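Local coordinates for hypothetical Membrane Spanning Protein (Bacillus cereus, PDB 2FB5) that probably condenses two ATP molecules into the signalling dinucleotide cyclic di-AMP, as a diadenylate cyclase needed for efficient spore formation, at residues A[29-34]-A[44-49]. Sequence-based numbering, arbitrary orientation.
Sequences LSIMRN and LCKMED
M32 meets M47 and K46 near the turn of an antiparallel helical hairpin, where the last turns of helix 4-35 face the 3-10 turn that leads into helix 47-70 and the first residue of that helix, a small example of helices meeting through side chains whose ends, not their backbones, make the contact. M32 SD lies 3.8 Å from M47 CE, an apolar contact in which the two chains cross at about a right angle. The terminal methyl of M32 turns to the other neighbour, M32 CE resting 4.1 Å from K46 CB, while these side chains run past each other in opposite directions. M32 is extended through its first two torsions, CG anti to the backbone N, and bends only at chi3 (-42°), which swings the methyl off the line of the chain. M47 starts out pointing away from the partner helix, and the bend at chi2 (-64°) helps return its methyl. Beyond the two segments, M32 also packs on I50 of helix 47-70, as does L29, extending the apolar seam of this N-terminal CdaS region. At the margin, K46 makes a long, weak ion pair with E28, and K46 NZ stands 4.2 Å from I31 CG2, the branch methyl.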
# COMPACT_ATOMS: atom_id res chain seq x y z
N LEU A 29 6.54 -35.25 -0.92
CA LEU A 29 7.14 -35.83 0.29
C LEU A 29 6.14 -36.71 1.04
O LEU A 29 6.50 -37.80 1.50
CB LEU A 29 7.71 -34.74 1.23
CG LEU A 29 9.00 -34.09 0.72
CD1 LEU A 29 9.27 -32.80 1.48
CD2 LEU A 29 10.21 -35.05 0.79
N SER A 30 4.89 -36.26 1.16
CA SER A 30 3.89 -37.07 1.85
C SER A 30 3.61 -38.36 1.08
O SER A 30 3.45 -39.41 1.69
CB SER A 30 2.60 -36.27 2.13
OG SER A 30 1.81 -36.16 0.96
N ILE A 31 3.61 -38.30 -0.25
CA ILE A 31 3.48 -39.50 -1.10
C ILE A 31 4.62 -40.48 -0.77
O ILE A 31 4.39 -41.66 -0.51
CB ILE A 31 3.52 -39.16 -2.62
CG1 ILE A 31 2.32 -38.30 -3.04
CG2 ILE A 31 3.55 -40.43 -3.48
CD1 ILE A 31 0.98 -38.87 -2.63
N MET A 32 5.84 -39.96 -0.78
CA MET A 32 7.03 -40.75 -0.50
C MET A 32 6.94 -41.38 0.90
O MET A 32 7.27 -42.55 1.08
CB MET A 32 8.24 -39.81 -0.62
CG MET A 32 9.61 -40.39 -0.49
SD MET A 32 10.85 -39.08 -0.75
CE MET A 32 10.11 -38.19 -2.16
N ARG A 33 6.47 -40.62 1.88
CA ARG A 33 6.38 -41.10 3.26
C ARG A 33 5.41 -42.28 3.41
O ARG A 33 5.64 -43.21 4.19
CB ARG A 33 6.01 -39.96 4.20
CG ARG A 33 6.14 -40.30 5.68
CD ARG A 33 5.86 -39.09 6.60
NE ARG A 33 4.95 -38.09 6.03
CZ ARG A 33 3.63 -38.21 5.95
NH1 ARG A 33 2.90 -37.24 5.41
NH2 ARG A 33 3.02 -39.30 6.40
N ASN A 34 4.32 -42.24 2.65
CA ASN A 34 3.37 -43.36 2.63
C ASN A 34 3.87 -44.52 1.77
O ASN A 34 3.69 -45.68 2.13
CB ASN A 34 1.98 -42.90 2.18
CG ASN A 34 1.25 -42.10 3.25
OD1 ASN A 34 0.95 -40.92 3.06
ND2 ASN A 34 0.96 -42.74 4.37
N LEU A 44 13.42 -44.33 -3.89
CA LEU A 44 14.61 -43.77 -4.50
C LEU A 44 14.33 -43.25 -5.91
O LEU A 44 15.01 -42.34 -6.38
CB LEU A 44 15.76 -44.79 -4.50
CG LEU A 44 16.36 -45.14 -3.13
CD1 LEU A 44 17.37 -46.27 -3.28
CD2 LEU A 44 17.02 -43.94 -2.46
N CYS A 45 13.33 -43.82 -6.58
CA CYS A 45 12.97 -43.38 -7.92
C CYS A 45 12.35 -41.98 -7.93
O CYS A 45 12.21 -41.37 -8.99
CB CYS A 45 12.03 -44.40 -8.58
SG CYS A 45 10.39 -44.42 -7.87
N LYS A 46 11.99 -41.45 -6.76
CA LYS A 46 11.35 -40.13 -6.67
C LYS A 46 12.27 -39.00 -6.24
O LYS A 46 11.85 -37.84 -6.20
CB LYS A 46 10.15 -40.19 -5.71
CG LYS A 46 9.01 -41.07 -6.18
CD LYS A 46 8.33 -40.50 -7.42
CE LYS A 46 7.09 -41.30 -7.77
NZ LYS A 46 6.20 -41.43 -6.56
N MET A 47 13.52 -39.33 -5.92
CA MET A 47 14.47 -38.35 -5.37
C MET A 47 14.85 -37.23 -6.34
O MET A 47 14.93 -36.07 -5.95
CB MET A 47 15.72 -39.05 -4.84
CG MET A 47 15.49 -39.89 -3.59
SD MET A 47 14.98 -39.00 -2.10
CE MET A 47 14.37 -40.40 -1.18
N GLU A 48 15.08 -37.59 -7.60
CA GLU A 48 15.36 -36.62 -8.66
C GLU A 48 14.22 -35.59 -8.74
O GLU A 48 14.48 -34.39 -8.72
CB GLU A 48 15.54 -37.35 -10.00
CG GLU A 48 15.40 -36.49 -11.26
CD GLU A 48 14.92 -37.30 -12.47
OE1 GLU A 48 14.01 -38.15 -12.31
OE2 GLU A 48 15.44 -37.08 -13.60
N ASP A 49 12.98 -36.07 -8.80
CA ASP A 49 11.79 -35.21 -8.81
C ASP A 49 11.77 -34.22 -7.64
O ASP A 49 11.65 -33.02 -7.85
CB ASP A 49 10.52 -36.06 -8.79
CG ASP A 49 10.30 -36.82 -10.10
OD1 ASP A 49 10.96 -36.50 -11.12
OD2 ASP A 49 9.45 -37.75 -10.11